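Local coordinates for PfVFT1 (Plasmodium falciparum, PDB 5JKQ), which is a bi-lobed Venus flytrap protein of the solute-binding type, probably capturing a small ligand in the cleft between its lobes, at residues 13-18 / 67-72; 75-80 / 124-129. The protein carries 3 engineered substitutions. One frame throughout, in Å; residues are numbered along the deposited sequence.

Interaction 1 of 2, residues 13-18 / 67-72; sequences AKRLID and DVLSEI. Engineered in segment 13-18: A13 (natural residue Ser).
R15 offers D67 the edge that carries NE and NH2, one nitrogen to each carboxylate oxygen, a charged pairing that fastens the first turn of helix 14-29 to the N-terminus of helix 68-75. R15 NE reaches D67 OD2 at 2.8 Å and R15 NH2 reaches D67 OD1 at 2.9 Å, both on the syn side. Guanidinium and carboxylate are only 12° from coplanar, the flat geometry of a two-bond salt bridge. With CG anti to the backbone N (chi1 -169°), the chain heads for helix 68-75, and the bend at chi3 sets NE facing D67. L69 CD2 lies over one face of the guanidinium, 3.6 Å above its centre. One oxygen does double duty: D67 OD1 also accepts from S70 N, which comes from above the carboxylate plane, so the residue that receives the arginine is at the same time the N-cap of its own helix. R15 NH1 turns to the carbonyls of N60 and K62.

Water continues the polar layer. One molecule joins R15 N to D67 OD2; a second contacts L69 N and, through weaker bonds, L16 N and D67 OD2.

The apolar contacts centre on L16. It sends its two methyls different ways, CD2 to V68 CG1 at 3.7 Å and CD1 to I72 CD1 at 3.9 Å, while W111 of helix 102-118 packs on both L16 and I72.

The helix segments run 72° apart with axes 8.8 Å from each other: a helix-helix packing at the outer part of one lobe, in which an N-cap aspartate also carries an interhelical salt bridge.

Interaction 2 of 2, residues 75-80 / 124-129; sequences KKEVKI and AINIAY. Engineered in segment 124-129: A128 (natural residue Thr).
CG2 of I80 comes within 3.3 Å of Y129 CE1, unusually short for two bridge partners on one face of a parallel sheet, while I80 CB lies over the ring, 4.0 Å above its plane and offset toward the rim, a CH-pi contact. The ring's chi1 of -96°, off the staggered values, places its CG where I80 covers one face. Y129 OH, at the far end of the ring, bonds to D148.

Four backbone bonds link the strands: N126 N to K76 O (2.8 Å), V78 N to N126 O (3.0 Å), A128 N to V78 O and I80 N to A128 O. Their approaches are uneven. N126 N stands 42° above the carbonyl plane and I80 N is tilted 28° from it, whereas V78 N and A128 N meet their carbonyls almost head-on. Strands 77-83 and 126-132 are parallel neighbours in a three-stranded sheet of order 2-1-3, with 77-83 in the middle and helix 102-118 making the connection between them, a right-handed beta-alpha-beta crossover, consistent with the lobe of a solute-binding protein. K76, whose O takes the first bond, has positive phi as the C-prime residue of a Schellman motif that ends helix 68-75.

On the face of V78 and I80, I80 CD1 reaches I127 CG2 at 4.0 Å, and W111 and M107 of helix 102-118 pack on V78 and I80. Across the sheet, E77 and N126 lie side by side, joined by a weak bond from N126 ND2 to E77 OE1 (3.4 Å); E77 CD rests 3.8 Å from CB of the engineered A128.

How the interactions relate
The two contacts illustrate how one short run of chain can tie successive layers of a lobe together. Their centres are about 13 Å apart, on the same side of the chain's centre and each about 21 Å from it. Along the chain they come in series: interaction 1 closes on helix 68-75, and strand 77-83 of interaction 2 begins directly after it. I72 joins them physically, its O lying 3.1 Å from E77 N, a probable hydrogen bond, and its CG2 packing against I125 and V78. W111 of helix 102-118 touches both. Helix pair and parallel sheet therefore belong to one continuous core within a single lobe of the flytrap.

Interaction 1 of 2, residues 13-18 / 67-72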
loop_
_atom_site.group_PDB
_atom_site.type_symbol
_atom_site.label_atom_id
_atom_site.label_comp_id
_atom_site.label_asym_id
_atom_site.label_seq_id
_atom_site.Cartn_x
_atom_site.Cartn_y
_atom_site.Cartn_z
ATOM N N ALA A 13 -2.707 4.935 -19.853
ATOM C CA ALA A 13 -3.034 4.036 -18.750
ATOM C C ALA A 13 -4.358 4.408 -18.085
ATOM O O ALA A 13 -4.736 3.812 -17.077
ATOM C CB ALA A 13 -1.914 4.047 -17.721
ATOM N N LYS A 14 -5.065 5.386 -18.646
ATOM C CA LYS A 14 -6.278 5.895 -18.013
ATOM C C LYS A 14 -7.348 4.816 -17.886
ATOM O O LYS A 14 -7.890 4.592 -16.804
ATOM C CB LYS A 14 -6.842 7.081 -18.792
ATOM C CG LYS A 14 -7.864 7.891 -18.000
ATOM C CD LYS A 14 -9.055 8.269 -18.855
ATOM C CE LYS A 14 -10.081 9.080 -18.086
ATOM N NZ LYS A 14 -10.674 8.320 -16.948
ATOM N N ARG A 15 -7.654 4.150 -18.994
ATOM C CA ARG A 15 -8.676 3.112 -18.995
ATOM C C ARG A 15 -8.228 1.904 -18.172
ATOM O O ARG A 15 -9.049 1.232 -17.550
ATOM C CB ARG A 15 -9.005 2.692 -20.428
ATOM C CG ARG A 15 -10.238 1.813 -20.549
ATOM C CD ARG A 15 -10.756 1.806 -21.977
ATOM N NE ARG A 15 -9.755 1.307 -22.924
ATOM C CZ ARG A 15 -9.899 0.233 -23.699
ATOM N NH1 ARG A 15 -11.013 -0.494 -23.671
ATOM N NH2 ARG A 15 -8.917 -0.117 -24.518
ATOM N N LEU A 16 -6.925 1.639 -18.171
ATOM C CA LEU A 16 -6.362 0.570 -17.352
ATOM C C LEU A 16 -6.591 0.861 -15.869
ATOM O O LEU A 16 -6.941 -0.032 -15.101
ATOM C CB LEU A 16 -4.867 0.402 -17.644
ATOM C CG LEU A 16 -4.042 -0.449 -16.673
ATOM C CD1 LEU A 16 -4.556 -1.883 -16.616
ATOM C CD2 LEU A 16 -2.568 -0.418 -17.063
ATOM N N ILE A 17 -6.399 2.117 -15.478
ATOM C CA ILE A 17 -6.595 2.529 -14.091
ATOM C C ILE A 17 -8.071 2.457 -13.707
ATOM O O ILE A 17 -8.410 2.061 -12.593
ATOM C CB ILE A 17 -6.063 3.964 -13.856
ATOM C CG1 ILE A 17 -4.543 3.986 -13.996
ATOM C CG2 ILE A 17 -6.438 4.483 -12.464
ATOM C CD1 ILE A 17 -3.977 5.355 -14.275
ATOM N N ASP A 18 -8.944 2.837 -14.634
ATOM C CA ASP A 18 -10.375 2.885 -14.353
ATOM C C ASP A 18 -10.976 1.491 -14.197
ATOM O O ASP A 18 -11.725 1.239 -13.253
ATOM C CB ASP A 18 -11.110 3.647 -15.458
ATOM C CG ASP A 18 -10.705 5.107 -15.527
ATOM O OD1 ASP A 18 -10.287 5.663 -14.488
ATOM O OD2 ASP A 18 -10.809 5.702 -16.619
ATOM N N ASP A 67 -4.452 2.470 -26.399
ATOM C CA ASP A 67 -3.961 2.608 -25.032
ATOM C C ASP A 67 -3.344 1.304 -24.532
ATOM O O ASP A 67 -3.261 0.323 -25.270
ATOM C CB ASP A 67 -5.098 3.061 -24.106
ATOM C CG ASP A 67 -6.209 2.031 -23.977
ATOM O OD1 ASP A 67 -6.255 1.080 -24.785
ATOM O OD2 ASP A 67 -7.048 2.185 -23.063
ATOM N N VAL A 68 -2.907 1.305 -23.278
ATOM C CA VAL A 68 -2.254 0.143 -22.683
ATOM C C VAL A 68 -3.216 -1.037 -22.554
ATOM O O VAL A 68 -2.824 -2.182 -22.772
ATOM C CB VAL A 68 -1.669 0.494 -21.291
ATOM C CG1 VAL A 68 -1.249 -0.760 -20.519
ATOM C CG2 VAL A 68 -0.488 1.439 -21.447
ATOM N N LEU A 69 -4.469 -0.764 -22.204
ATOM C CA LEU A 69 -5.424 -1.839 -21.974
ATOM C C LEU A 69 -5.662 -2.636 -23.252
ATOM O O LEU A 69 -5.812 -3.855 -23.207
ATOM C CB LEU A 69 -6.753 -1.296 -21.442
ATOM C CG LEU A 69 -7.721 -2.377 -20.945
ATOM C CD1 LEU A 69 -7.186 -3.051 -19.690
ATOM C CD2 LEU A 69 -9.102 -1.803 -20.690
ATOM N N SER A 70 -5.686 -1.949 -24.390
ATOM C CA SER A 70 -5.873 -2.617 -25.674
ATOM C C SER A 70 -4.731 -3.587 -25.971
ATOM O O SER A 70 -4.939 -4.623 -26.602
ATOM C CB SER A 70 -5.996 -1.590 -26.798
ATOM O OG SER A 70 -7.271 -0.972 -26.779
ATOM N N GLU A 71 -3.527 -3.250 -25.517
ATOM C CA GLU A 71 -2.385 -4.145 -25.670
ATOM C C GLU A 71 -2.578 -5.384 -24.801
ATOM O O GLU A 71 -2.362 -6.512 -25.248
ATOM C CB GLU A 71 -1.081 -3.436 -25.294
ATOM C CG GLU A 71 -0.783 -2.197 -26.127
ATOM C CD GLU A 71 0.505 -1.510 -25.708
ATOM O OE1 GLU A 71 1.234 -2.067 -24.861
ATOM O OE2 GLU A 71 0.786 -0.410 -26.227
ATOM N N ILE A 72 -2.989 -5.159 -23.558
ATOM C CA ILE A 72 -3.254 -6.242 -22.616
ATOM C C ILE A 72 -4.331 -7.171 -23.168
ATOM O O ILE A 72 -4.218 -8.393 -23.069
ATOM C CB ILE A 72 -3.688 -5.683 -21.239
ATOM C CG1 ILE A 72 -2.516 -4.956 -20.582
ATOM C CG2 ILE A 72 -4.179 -6.795 -20.306
ATOM C CD1 ILE A 72 -2.931 -3.984 -19.499
HETATM O O HOH W 1 -6.810 4.673 -21.622
HETATM O O HOH W 2 -5.398 1.899 -20.757
#

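Interaction 2 of 2, residues 75-80 / 124-129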
loop_
_atom_site.group_PDB
_atom_site.type_symbol
_atom_site.label_atom_id
_atom_site.label_comp_id
_atom_site.label_asym_id
_atom_site.label_seq_id
_atom_site.Cartn_x
_atom_site.Cartn_y
_atom_site.Cartn_z
ATOM N N LYS A 75 -3.112 -9.430 -26.244
ATOM C CA LYS A 75 -2.191 -10.487 -25.836
ATOM C C LYS A 75 -2.768 -11.373 -24.732
ATOM O O LYS A 75 -2.184 -12.404 -24.399
ATOM C CB LYS A 75 -0.867 -9.879 -25.368
ATOM C CG LYS A 75 0.128 -9.618 -26.491
ATOM C CD LYS A 75 0.641 -8.187 -26.473
ATOM C CE LYS A 75 1.453 -7.887 -25.219
ATOM N NZ LYS A 75 1.916 -6.470 -25.181
ATOM N N LYS A 76 -3.916 -10.978 -24.182
ATOM C CA LYS A 76 -4.493 -11.659 -23.024
ATOM C C LYS A 76 -3.440 -11.820 -21.928
ATOM O O LYS A 76 -3.329 -12.877 -21.304
ATOM C CB LYS A 76 -5.072 -13.025 -23.415
ATOM C CG LYS A 76 -6.417 -12.968 -24.129
ATOM C CD LYS A 76 -7.021 -14.366 -24.259
ATOM C CE LYS A 76 -8.466 -14.331 -24.741
ATOM N NZ LYS A 76 -8.597 -13.913 -26.165
ATOM N N GLU A 77 -2.658 -10.767 -21.709
ATOM C CA GLU A 77 -1.625 -10.790 -20.679
ATOM C C GLU A 77 -1.295 -9.396 -20.154
ATOM O O GLU A 77 -1.231 -8.431 -20.917
ATOM C CB GLU A 77 -0.352 -11.448 -21.216
ATOM C CG GLU A 77 0.790 -11.485 -20.205
ATOM C CD GLU A 77 1.987 -12.276 -20.695
ATOM O OE1 GLU A 77 1.912 -13.523 -20.714
ATOM O OE2 GLU A 77 3.006 -11.651 -21.056
ATOM N N VAL A 78 -1.087 -9.311 -18.842
ATOM C CA VAL A 78 -0.627 -8.086 -18.201
ATOM C C VAL A 78 0.689 -8.362 -17.477
ATOM O O VAL A 78 0.857 -9.411 -16.854
ATOM C CB VAL A 78 -1.674 -7.529 -17.208
ATOM C CG1 VAL A 78 -2.033 -8.569 -16.149
ATOM C CG2 VAL A 78 -1.174 -6.236 -16.563
ATOM N N LYS A 79 1.621 -7.417 -17.579
ATOM C CA LYS A 79 2.917 -7.528 -16.920
ATOM C C LYS A 79 2.956 -6.662 -15.664
ATOM O O LYS A 79 2.819 -5.441 -15.742
ATOM C CB LYS A 79 4.043 -7.114 -17.868
ATOM C CG LYS A 79 4.052 -7.852 -19.197
ATOM C CD LYS A 79 5.198 -7.364 -20.068
ATOM C CE LYS A 79 4.994 -7.715 -21.532
ATOM N NZ LYS A 79 5.614 -6.694 -22.426
ATOM N N ILE A 80 3.143 -7.304 -14.511
ATOM C CA ILE A 80 3.192 -6.606 -13.230
ATOM C C ILE A 80 4.619 -6.609 -12.695
ATOM O O ILE A 80 5.341 -7.599 -12.823
ATOM C CB ILE A 80 2.234 -7.246 -12.189
ATOM C CG1 ILE A 80 0.777 -6.918 -12.525
ATOM C CG2 ILE A 80 2.508 -6.727 -10.779
ATOM C CD1 ILE A 80 0.198 -7.714 -13.655
ATOM N N ALA A 124 -9.016 -15.606 -18.425
ATOM C CA ALA A 124 -8.811 -15.110 -19.782
ATOM C C ALA A 124 -7.479 -14.379 -19.916
ATOM O O ALA A 124 -6.720 -14.629 -20.850
ATOM C CB ALA A 124 -9.956 -14.194 -20.190
ATOM N N ILE A 125 -7.201 -13.482 -18.974
ATOM C CA ILE A 125 -5.975 -12.694 -19.006
ATOM C C ILE A 125 -4.942 -13.294 -18.060
ATOM O O ILE A 125 -5.211 -13.505 -16.877
ATOM C CB ILE A 125 -6.244 -11.224 -18.631
ATOM C CG1 ILE A 125 -7.269 -10.621 -19.595
ATOM C CG2 ILE A 125 -4.957 -10.408 -18.681
ATOM C CD1 ILE A 125 -7.834 -9.295 -19.146
ATOM N N ASN A 126 -3.760 -13.575 -18.597
ATOM C CA ASN A 126 -2.674 -14.137 -17.810
ATOM C C ASN A 126 -1.919 -13.043 -17.061
ATOM O O ASN A 126 -1.702 -11.955 -17.593
ATOM C CB ASN A 126 -1.716 -14.922 -18.712
ATOM C CG ASN A 126 -0.601 -15.594 -17.934
ATOM O OD1 ASN A 126 -0.800 -16.642 -17.318
ATOM N ND2 ASN A 126 0.586 -14.997 -17.966
ATOM N N ILE A 127 -1.544 -13.332 -15.818
ATOM C CA ILE A 127 -0.726 -12.424 -15.021
ATOM C C ILE A 127 0.737 -12.853 -15.107
ATOM O O ILE A 127 1.095 -13.955 -14.687
ATOM C CB ILE A 127 -1.179 -12.394 -13.542
ATOM C CG1 ILE A 127 -2.589 -11.817 -13.426
ATOM C CG2 ILE A 127 -0.235 -11.562 -12.691
ATOM C CD1 ILE A 127 -3.680 -12.864 -13.382
ATOM N N ALA A 128 1.571 -11.978 -15.662
ATOM C CA ALA A 128 3.004 -12.226 -15.769
ATOM C C ALA A 128 3.776 -11.309 -14.827
ATOM O O ALA A 128 3.874 -10.107 -15.061
ATOM C CB ALA A 128 3.471 -12.027 -17.202
ATOM N N TYR A 129 4.326 -11.883 -13.761
ATOM C CA TYR A 129 5.124 -11.118 -12.810
ATOM C C TYR A 129 6.578 -11.007 -13.259
ATOM O O TYR A 129 7.215 -12.010 -13.579
ATOM C CB TYR A 129 5.063 -11.760 -11.422
ATOM C CG TYR A 129 4.019 -11.157 -10.512
ATOM C CD1 TYR A 129 4.268 -9.971 -9.834
ATOM C CD2 TYR A 129 2.790 -11.774 -10.324
ATOM C CE1 TYR A 129 3.323 -9.413 -8.997
ATOM C CE2 TYR A 129 1.837 -11.223 -9.491
ATOM C CZ TYR A 129 2.110 -10.043 -8.829
ATOM O OH TYR A 129 1.167 -9.487 -7.995
#